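Local coordinates for protein virulence factor (Pectobacterium carotovorum, PDB 2W3Y) that acts as a virulence factor in infection of Drosophila, is S-palmitoylated and binds to lipid vesicles, at residues A[23-32]-A[248-256]; A[156-165]-A[198-207]. All coordinates share one frame; numbering follows the deposited sequence.

The two contacts lie in separate parts of the fold. Their centres are 32 Å apart and their nearest atoms about 14 Å. Along the chain the order is 23-32, 156-165, 198-207, 248-256, so both segments of contact 2 fall between those of contact 1. Contact 1 joins the loop after helix 9-18 to helix 237-250 and the residues after it. Contact 2 joins the end of helix 142-159 to the loop after strand 185-198, beside the palmitic acid. The mixed sheet connects them: strand 40-49 pairs with strand 262-266, downstream of contact 1, and with strand 166-179, downstream of residues 156-165. Only contact 2 touches the lipid; contact 1 ties sequence-distant parts together away from it.

Contact 1. Residues A[23-32]-A[248-256]; sequences RLASNETFDI and DKYEGKAID
F30 and G252 form an isolated beta bridge of the parallel kind between two loops. F30 N donates to E251 O at 3.1 Å, almost straight at 172°. K253 N returns a bond to F30 O at 3.0 Å. A further backbone bond runs from R23 N to D248 O, on helix 237-250.

The second group of bonds belongs to the ammonium of K253. A turn about the CB-CG bond (chi2 79°) helps bring NZ over the turn of residues 25-29. There NZ donates to T29 O at 2.8 Å, from above the carbonyl plane. It also donates to S26 O at 3.0 Å and to T29 OG1. D31 OD1 adds a long salt bridge to NZ, and a water links the same two atoms. S26 O, T29 O, T29 OG1 and the water must share three N-H groups. The turn itself is held by A25 O, which accepts from E28 N and T29 N.

Charged groups also have partners outside. D248 pairs with R69, and K249 reaches D11 and Q15 of helix 9-18.

Van der Waals contacts complete the join. L24 CD1 lies against two oxygens, D248 O and E251 OE2. The extended side chain of E251 also passes CG2 of T29. The F30 ring stacks with H18 and turns its edge to K249 O. At the far end is an apolar pair: I32 and I255 cross at about a right angle beside Y44, with I32 CD1 3.9 Å from I255 CG2.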
loop_
_atom_site.group_PDB
_atom_site.type_symbol
_atom_site.label_atom_id
_atom_site.label_comp_id
_atom_site.label_asym_id
_atom_site.label_seq_id
_atom_site.Cartn_x
_atom_site.Cartn_y
_atom_site.Cartn_z
ATOM N N ARG A 23 -21.600 5.606 -2.553
ATOM C CA ARG A 23 -22.335 6.838 -2.305
ATOM C C ARG A 23 -21.363 8.011 -2.349
ATOM O O ARG A 23 -20.460 8.100 -1.520
ATOM C CB ARG A 23 -23.068 6.758 -0.961
ATOM C CG ARG A 23 -24.225 5.767 -0.968
ATOM C CD ARG A 23 -24.635 5.319 0.433
ATOM N NE ARG A 23 -25.911 4.598 0.406
ATOM C CZ ARG A 23 -27.114 5.171 0.505
ATOM N NH1 ARG A 23 -27.236 6.487 0.654
ATOM N NH2 ARG A 23 -28.204 4.422 0.466
ATOM N N LEU A 24 -21.550 8.905 -3.321
ATOM C CA LEU A 24 -20.523 9.896 -3.661
ATOM C C LEU A 24 -20.539 11.214 -2.880
ATOM O O LEU A 24 -19.581 11.989 -2.971
ATOM C CB LEU A 24 -20.501 10.171 -5.173
ATOM C CG LEU A 24 -19.469 9.435 -6.048
ATOM C CD1 LEU A 24 -19.733 7.928 -6.101
ATOM C CD2 LEU A 24 -19.422 10.023 -7.458
ATOM N N ALA A 25 -21.609 11.479 -2.132
ATOM C CA ALA A 25 -21.650 12.660 -1.269
ATOM C C ALA A 25 -20.607 12.495 -0.159
ATOM O O ALA A 25 -20.451 11.401 0.387
ATOM C CB ALA A 25 -23.040 12.859 -0.693
ATOM N N SER A 26 -19.886 13.574 0.151
ATOM C CA SER A 26 -18.754 13.525 1.089
ATOM C C SER A 26 -19.168 13.142 2.516
ATOM O O SER A 26 -18.361 12.620 3.294
ATOM C CB SER A 26 -17.984 14.850 1.084
ATOM O OG SER A 26 -18.724 15.884 1.711
ATOM N N ASN A 27 -20.428 13.403 2.843
ATOM C CA ASN A 27 -21.023 12.973 4.109
ATOM C C ASN A 27 -21.590 11.551 4.044
ATOM O O ASN A 27 -22.045 11.015 5.056
ATOM C CB ASN A 27 -22.112 13.962 4.549
ATOM C CG ASN A 27 -22.838 14.594 3.367
ATOM O OD1 ASN A 27 -23.859 14.081 2.907
ATOM N ND2 ASN A 27 -22.290 15.699 2.850
ATOM N N GLU A 28 -21.546 10.951 2.851
ATOM C CA GLU A 28 -22.082 9.604 2.590
ATOM C C GLU A 28 -21.009 8.536 2.271
ATOM O O GLU A 28 -21.268 7.334 2.434
ATOM C CB GLU A 28 -23.115 9.661 1.452
ATOM C CG GLU A 28 -24.529 10.065 1.884
ATOM C CD GLU A 28 -25.434 8.867 2.199
ATOM O OE1 GLU A 28 -24.946 7.859 2.773
ATOM O OE2 GLU A 28 -26.648 8.939 1.880
ATOM N N THR A 29 -19.830 8.971 1.806
ATOM C CA THR A 29 -18.682 8.068 1.604
ATOM C C THR A 29 -18.312 7.366 2.913
ATOM O O THR A 29 -18.547 7.894 4.009
ATOM C CB THR A 29 -17.421 8.810 1.090
ATOM O OG1 THR A 29 -17.253 10.036 1.813
ATOM C CG2 THR A 29 -17.522 9.107 -0.400
ATOM N N PHE A 30 -17.719 6.183 2.797
ATOM C CA PHE A 30 -17.449 5.370 3.982
ATOM C C PHE A 30 -16.137 5.735 4.676
ATOM O O PHE A 30 -15.128 5.945 4.021
ATOM C CB PHE A 30 -17.530 3.894 3.631
ATOM C CG PHE A 30 -18.869 3.491 3.060
ATOM C CD1 PHE A 30 -20.014 3.491 3.865
ATOM C CD2 PHE A 30 -18.994 3.152 1.717
ATOM C CE1 PHE A 30 -21.270 3.129 3.339
ATOM C CE2 PHE A 30 -20.242 2.778 1.179
ATOM C CZ PHE A 30 -21.383 2.780 1.989
ATOM N N ASP A 31 -16.180 5.829 6.004
ATOM C CA ASP A 31 -14.979 6.079 6.817
ATOM C C ASP A 31 -13.909 5.010 6.572
ATOM O O ASP A 31 -14.235 3.840 6.387
ATOM C CB ASP A 31 -15.332 6.106 8.302
ATOM C CG ASP A 31 -16.177 7.309 8.682
ATOM O OD1 ASP A 31 -16.169 8.309 7.930
ATOM O OD2 ASP A 31 -16.843 7.256 9.748
ATOM N N ILE A 32 -12.641 5.419 6.565
ATOM C CA ILE A 32 -11.534 4.473 6.408
ATOM C C ILE A 32 -10.821 4.279 7.730
ATOM O O ILE A 32 -11.072 5.015 8.688
ATOM C CB ILE A 32 -10.545 4.871 5.258
ATOM C CG1 ILE A 32 -9.785 6.168 5.599
ATOM C CG2 ILE A 32 -11.308 4.921 3.906
ATOM C CD1 ILE A 32 -8.565 6.449 4.695
ATOM N N ASP A 248 -17.621 3.482 -7.449
ATOM C CA ASP A 248 -18.614 4.504 -7.105
ATOM C C ASP A 248 -19.528 4.109 -5.933
ATOM O O ASP A 248 -19.827 4.930 -5.068
ATOM C CB ASP A 248 -19.435 4.893 -8.356
ATOM C CG ASP A 248 -18.697 5.871 -9.260
ATOM O OD1 ASP A 248 -17.692 6.471 -8.800
ATOM O OD2 ASP A 248 -19.121 6.063 -10.428
ATOM N N LYS A 249 -19.934 2.845 -5.887
ATOM C CA LYS A 249 -20.850 2.364 -4.855
ATOM C C LYS A 249 -20.227 2.243 -3.444
ATOM O O LYS A 249 -20.887 2.504 -2.429
ATOM C CB LYS A 249 -21.456 1.019 -5.296
ATOM C CG LYS A 249 -22.651 0.557 -4.463
ATOM C CD LYS A 249 -23.338 -0.671 -5.078
ATOM C CE LYS A 249 -24.286 -1.345 -4.092
ATOM N NZ LYS A 249 -24.742 -2.701 -4.581
ATOM N N TYR A 250 -18.958 1.851 -3.385
ATOM C CA TYR A 250 -18.337 1.497 -2.115
ATOM C C TYR A 250 -17.204 2.439 -1.720
ATOM O O TYR A 250 -16.402 2.121 -0.829
ATOM C CB TYR A 250 -17.882 0.039 -2.160
ATOM C CG TYR A 250 -19.049 -0.929 -2.346
ATOM C CD1 TYR A 250 -19.995 -1.100 -1.333
ATOM C CD2 TYR A 250 -19.208 -1.652 -3.527
ATOM C CE1 TYR A 250 -21.072 -1.969 -1.484
ATOM C CE2 TYR A 250 -20.290 -2.535 -3.694
ATOM C CZ TYR A 250 -21.213 -2.680 -2.667
ATOM O OH TYR A 250 -22.281 -3.537 -2.792
ATOM N N GLU A 251 -17.181 3.607 -2.367
ATOM C CA GLU A 251 -16.135 4.632 -2.201
ATOM C C GLU A 251 -15.795 4.961 -0.744
ATOM O O GLU A 251 -16.667 5.298 0.037
ATOM C CB GLU A 251 -16.531 5.928 -2.931
ATOM C CG GLU A 251 -15.398 6.963 -2.981
ATOM C CD GLU A 251 -15.770 8.251 -3.703
ATOM O OE1 GLU A 251 -15.155 9.297 -3.373
ATOM O OE2 GLU A 251 -16.665 8.220 -4.592
ATOM N N GLY A 252 -14.516 4.868 -0.393
ATOM C CA GLY A 252 -14.053 5.327 0.913
ATOM C C GLY A 252 -13.584 6.775 0.832
ATOM O O GLY A 252 -13.345 7.290 -0.251
ATOM N N LYS A 253 -13.471 7.432 1.983
ATOM C CA LYS A 253 -12.806 8.735 2.080
ATOM C C LYS A 253 -11.422 8.673 1.435
ATOM O O LYS A 253 -10.766 7.640 1.474
ATOM C CB LYS A 253 -12.662 9.134 3.552
ATOM C CG LYS A 253 -13.677 10.157 4.042
ATOM C CD LYS A 253 -15.009 9.547 4.343
ATOM C CE LYS A 253 -15.911 10.593 4.992
ATOM N NZ LYS A 253 -17.346 10.252 4.854
ATOM N N ALA A 254 -10.987 9.779 0.842
ATOM C CA ALA A 254 -9.686 9.840 0.168
ATOM C C ALA A 254 -8.509 9.485 1.093
ATOM O O ALA A 254 -8.327 10.097 2.152
ATOM C CB ALA A 254 -9.479 11.223 -0.474
ATOM N N ILE A 255 -7.707 8.507 0.680
ATOM C CA ILE A 255 -6.470 8.182 1.413
ATOM C C ILE A 255 -5.450 9.320 1.382
ATOM O O ILE A 255 -4.624 9.430 2.290
ATOM C CB ILE A 255 -5.822 6.817 1.012
ATOM C CG1 ILE A 255 -5.278 6.835 -0.431
ATOM C CG2 ILE A 255 -6.803 5.654 1.263
ATOM C CD1 ILE A 255 -4.393 5.648 -0.794
ATOM N N ASP A 256 -5.523 10.184 0.368
ATOM C CA ASP A 256 -4.625 11.360 0.329
ATOM C C ASP A 256 -4.904 12.432 1.401
ATOM O O ASP A 256 -4.092 13.352 1.592
ATOM C CB ASP A 256 -4.477 11.941 -1.096
ATOM C CG ASP A 256 -5.729 12.679 -1.594
ATOM O OD1 ASP A 256 -6.679 12.878 -0.819
ATOM O OD2 ASP A 256 -5.740 13.070 -2.792
HETATM O O HOH W 1 -19.050 9.629 7.075
#

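Contact 2. Residues A[156-165]-A[198-207]; sequences SAEMNKTQAN and FKQEQKKIAT. With PLM (palmitic acid), chain C.
K203 and M159 lie at the centre of this contact. Their side chains run antiparallel alongside each other, with M159 SD 3.6 Å from K203 CG. The extended lysine chain brings its ammonium to the C-terminal end of helix 142-159. Three hydrogen bonds grip NZ. It donates to M159 O at 2.8 Å, with the donor tilted from the carbonyl plane. It also donates to A164 O at 2.7 Å, in the carbonyl plane. The third acceptor is Q200 OE1, 2.9 Å from K203 NZ, which lies above the plane of the Q200 carbonyl. T162 O is near as well. The carbonyls of M159, at the helix end, and of the following loop probably favour the positive charge.

M159 also makes a Met-aromatic contact. Its CG sits between the backbone N and the carbonyl carbon (chi1 73°), and the bent chain lays the CE methyl over one face of the F198 ring. CE is 3.3 Å from F198 CD2, toward the rim of the ring. The sulfur lies over the same face. A206 CB packs against M159 SD and S156 CB.

In the second shell, the amide of Q163 lies across that of Q200, their planes 26° apart. A water accepts a hydrogen bond from Q200 N and donates to Q163 O and N165 OD1. T162 OG1 accepts from A164 N, forming an ST turn.

The F198 ring meets the palmitic acid edge-on, CZ to C6 at 3.8 Å. A206 O comes closer, 3.2 Å from O2 of the lipid. The F198 ring also touches Y168 and F219, of strands 166-179 and 214-228. I205 packs on L217 and F219. The contact thus closes the end of helix 142-159 onto the loop between strands 185-198 and 214-228, beside the lipid.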
loop_
_atom_site.group_PDB
_atom_site.type_symbol
_atom_site.label_atom_id
_atom_site.label_comp_id
_atom_site.label_asym_id
_atom_site.label_seq_id
_atom_site.Cartn_x
_atom_site.Cartn_y
_atom_site.Cartn_z
ATOM N N SER A 156 6.295 6.528 16.844
ATOM C CA SER A 156 7.076 6.243 18.043
ATOM C C SER A 156 6.303 6.576 19.311
ATOM O O SER A 156 6.257 5.765 20.261
ATOM C CB SER A 156 8.390 7.042 18.002
ATOM O OG SER A 156 9.184 6.795 19.156
ATOM N N ALA A 157 5.708 7.768 19.320
ATOM C CA ALA A 157 4.816 8.200 20.388
ATOM C C ALA A 157 3.685 7.197 20.662
ATOM O O ALA A 157 3.420 6.856 21.826
ATOM C CB ALA A 157 4.243 9.588 20.079
ATOM N N GLU A 158 3.021 6.713 19.613
ATOM C CA GLU A 158 1.928 5.747 19.810
ATOM C C GLU A 158 2.403 4.387 20.312
ATOM O O GLU A 158 1.853 3.881 21.284
ATOM C CB GLU A 158 1.064 5.565 18.552
ATOM C CG GLU A 158 0.322 6.814 18.075
ATOM C CD GLU A 158 -0.840 7.230 18.964
ATOM O OE1 GLU A 158 -1.075 6.599 20.020
ATOM O OE2 GLU A 158 -1.540 8.206 18.596
ATOM N N MET A 159 3.407 3.808 19.654
ATOM C CA MET A 159 3.908 2.465 19.991
ATOM C C MET A 159 4.531 2.333 21.378
ATOM O O MET A 159 4.484 1.266 21.983
ATOM C CB MET A 159 4.840 1.898 18.896
ATOM C CG MET A 159 6.258 2.476 18.753
ATOM S SD MET A 159 7.154 1.721 17.320
ATOM C CE MET A 159 5.767 1.372 16.225
ATOM N N ASN A 160 5.089 3.423 21.882
ATOM C CA ASN A 160 5.756 3.412 23.187
ATOM C C ASN A 160 4.818 3.630 24.385
ATOM O O ASN A 160 5.261 3.702 25.533
ATOM C CB ASN A 160 6.909 4.414 23.201
ATOM C CG ASN A 160 8.122 3.918 22.422
ATOM O OD1 ASN A 160 8.634 4.615 21.545
ATOM N ND2 ASN A 160 8.592 2.709 22.745
ATOM N N LYS A 161 3.524 3.726 24.108
ATOM C CA LYS A 161 2.518 3.929 25.144
ATOM C C LYS A 161 2.407 2.726 26.060
ATOM O O LYS A 161 2.219 2.898 27.268
ATOM C CB LYS A 161 1.160 4.275 24.527
ATOM C CG LYS A 161 1.088 5.712 24.016
ATOM C CD LYS A 161 -0.272 6.060 23.422
ATOM C CE LYS A 161 -0.342 7.553 23.103
ATOM N NZ LYS A 161 -1.491 7.924 22.235
ATOM N N THR A 162 2.532 1.518 25.491
ATOM C CA THR A 162 2.567 0.275 26.282
ATOM C C THR A 162 3.672 -0.684 25.824
ATOM O O THR A 162 4.393 -0.420 24.846
ATOM C CB THR A 162 1.211 -0.499 26.262
ATOM O OG1 THR A 162 1.024 -1.116 24.986
ATOM C CG2 THR A 162 0.014 0.413 26.559
ATOM N N GLN A 163 3.771 -1.822 26.520
ATOM C CA GLN A 163 4.763 -2.853 26.201
ATOM C C GLN A 163 4.300 -3.803 25.098
ATOM O O GLN A 163 5.072 -4.639 24.622
ATOM C CB GLN A 163 5.103 -3.668 27.456
ATOM C CG GLN A 163 5.823 -2.881 28.520
ATOM C CD GLN A 163 7.160 -2.356 28.046
ATOM O OE1 GLN A 163 7.399 -1.149 28.043
ATOM N NE2 GLN A 163 8.033 -3.259 27.628
ATOM N N ALA A 164 3.040 -3.691 24.706
ATOM C CA ALA A 164 2.454 -4.602 23.743
ATOM C C ALA A 164 3.077 -4.460 22.344
ATOM O O ALA A 164 3.712 -3.432 22.037
ATOM C CB ALA A 164 0.950 -4.392 23.684
ATOM N N ASN A 165 2.931 -5.496 21.519
ATOM C CA ASN A 165 3.324 -5.394 20.108
ATOM C C ASN A 165 2.455 -4.330 19.453
ATOM O O ASN A 165 1.288 -4.169 19.833
ATOM C CB ASN A 165 3.156 -6.727 19.372
ATOM C CG ASN A 165 4.147 -7.815 19.837
ATOM O OD1 ASN A 165 5.180 -7.549 20.488
ATOM N ND2 ASN A 165 3.847 -9.050 19.447
ATOM N N PHE A 198 5.710 -4.207 15.397
ATOM C CA PHE A 198 6.939 -3.900 16.113
ATOM C C PHE A 198 6.831 -4.545 17.488
ATOM O O PHE A 198 5.918 -4.233 18.240
ATOM C CB PHE A 198 7.116 -2.389 16.328
ATOM C CG PHE A 198 7.425 -1.603 15.089
ATOM C CD1 PHE A 198 8.741 -1.205 14.811
ATOM C CD2 PHE A 198 6.401 -1.202 14.223
ATOM C CE1 PHE A 198 9.048 -0.443 13.671
ATOM C CE2 PHE A 198 6.692 -0.424 13.077
ATOM C CZ PHE A 198 8.023 -0.056 12.797
ATOM N N LYS A 199 7.772 -5.423 17.806
ATOM C CA LYS A 199 7.962 -5.942 19.164
ATOM C C LYS A 199 8.628 -4.859 20.030
ATOM O O LYS A 199 9.249 -3.934 19.505
ATOM C CB LYS A 199 8.866 -7.192 19.129
ATOM C CG LYS A 199 8.359 -8.346 18.275
ATOM C CD LYS A 199 9.125 -9.640 18.608
ATOM C CE LYS A 199 9.314 -10.522 17.399
ATOM N NZ LYS A 199 8.036 -10.862 16.726
ATOM N N GLN A 200 8.510 -4.971 21.355
ATOM C CA GLN A 200 9.067 -3.938 22.243
ATOM C C GLN A 200 10.502 -3.524 21.877
ATOM O O GLN A 200 10.797 -2.339 21.776
ATOM C CB GLN A 200 9.006 -4.367 23.724
ATOM C CG GLN A 200 9.469 -3.261 24.688
ATOM C CD GLN A 200 8.653 -1.987 24.536
ATOM O OE1 GLN A 200 7.428 -2.035 24.460
ATOM N NE2 GLN A 200 9.328 -0.843 24.479
ATOM N N GLU A 201 11.371 -4.512 21.642
ATOM C CA GLU A 201 12.800 -4.274 21.382
ATOM C C GLU A 201 13.064 -3.632 20.006
ATOM O O GLU A 201 14.153 -3.126 19.745
ATOM C CB GLU A 201 13.602 -5.569 21.565
ATOM C CG GLU A 201 13.260 -6.684 20.551
ATOM C CD GLU A 201 14.183 -7.896 20.632
ATOM O OE1 GLU A 201 14.105 -8.662 21.631
ATOM O OE2 GLU A 201 14.981 -8.099 19.676
ATOM N N GLN A 202 12.052 -3.646 19.143
ATOM C CA GLN A 202 12.131 -3.024 17.824
ATOM C C GLN A 202 11.628 -1.575 17.780
ATOM O O GLN A 202 11.814 -0.888 16.769
ATOM C CB GLN A 202 11.328 -3.854 16.828
ATOM C CG GLN A 202 11.917 -5.202 16.521
ATOM C CD GLN A 202 11.011 -6.004 15.646
ATOM O OE1 GLN A 202 9.887 -6.330 16.033
ATOM N NE2 GLN A 202 11.501 -6.365 14.460
ATOM N N LYS A 203 10.989 -1.103 18.851
ATOM C CA LYS A 203 10.309 0.205 18.799
ATOM C C LYS A 203 11.241 1.384 18.540
ATOM O O LYS A 203 10.847 2.345 17.874
ATOM C CB LYS A 203 9.407 0.437 20.023
ATOM C CG LYS A 203 8.212 -0.501 20.012
ATOM C CD LYS A 203 7.381 -0.435 21.267
ATOM C CE LYS A 203 6.304 -1.510 21.250
ATOM N NZ LYS A 203 5.402 -1.365 22.448
ATOM N N LYS A 204 12.472 1.272 19.048
ATOM C CA LYS A 204 13.589 2.200 18.784
ATOM C C LYS A 204 13.799 2.587 17.313
ATOM O O LYS A 204 14.265 3.691 17.028
ATOM C CB LYS A 204 14.895 1.583 19.303
ATOM C CG LYS A 204 15.536 2.278 20.511
ATOM C CD LYS A 204 14.684 2.186 21.790
ATOM C CE LYS A 204 15.464 1.609 22.989
ATOM N NZ LYS A 204 15.573 0.109 22.922
ATOM N N ILE A 205 13.469 1.677 16.395
ATOM C CA ILE A 205 13.666 1.892 14.950
ATOM C C ILE A 205 12.948 3.146 14.425
ATOM O O ILE A 205 13.474 3.851 13.543
ATOM C CB ILE A 205 13.263 0.637 14.130
ATOM C CG1 ILE A 205 14.211 -0.523 14.447
ATOM C CG2 ILE A 205 13.244 0.929 12.602
ATOM C CD1 ILE A 205 13.702 -1.887 13.990
ATOM N N ALA A 206 11.768 3.428 14.987
ATOM C CA ALA A 206 10.930 4.574 14.578
ATOM C C ALA A 206 11.552 5.964 14.789
ATOM O O ALA A 206 11.079 6.960 14.228
ATOM C CB ALA A 206 9.543 4.491 15.248
ATOM N N THR A 207 12.617 6.037 15.580
ATOM C CA THR A 207 13.356 7.300 15.757
ATOM C C THR A 207 14.843 7.223 15.380
ATOM O O THR A 207 15.663 7.960 15.922
ATOM C CB THR A 207 13.238 7.808 17.205
ATOM O OG1 THR A 207 13.636 6.765 18.103
ATOM C CG2 THR A 207 11.795 8.255 17.508
HETATM C C1 PLM C . 12.442 6.701 10.628
HETATM O O2 PLM C . 12.849 7.349 11.628
HETATM C C2 PLM C . 11.883 5.294 10.800
HETATM C C3 PLM C . 10.375 5.204 10.581
HETATM C C4 PLM C . 9.820 3.794 10.795
HETATM C C5 PLM C . 10.095 2.861 9.615
HETATM C C6 PLM C . 10.114 1.388 10.022
HETATM C C7 PLM C . 9.961 0.476 8.807
HETATM C C8 PLM C . 10.608 -0.901 8.997
HETATM C C9 PLM C . 9.518 -1.960 9.152
HETATM C CA PLM C . 9.427 -2.939 7.986
HETATM C CB PLM C . 8.122 -2.775 7.217
HETATM C CC PLM C . 8.288 -3.267 5.788
HETATM C CD PLM C . 7.598 -2.354 4.784
HETATM C CE PLM C . 6.552 -3.135 4.005
HETATM C CF PLM C . 6.161 -2.424 2.718
HETATM O O HOH W 2 10.588 4.849 18.825
HETATM O O HOH W 3 7.052 1.256 25.413
HETATM O O HOH W 4 6.325 -6.030 22.470
#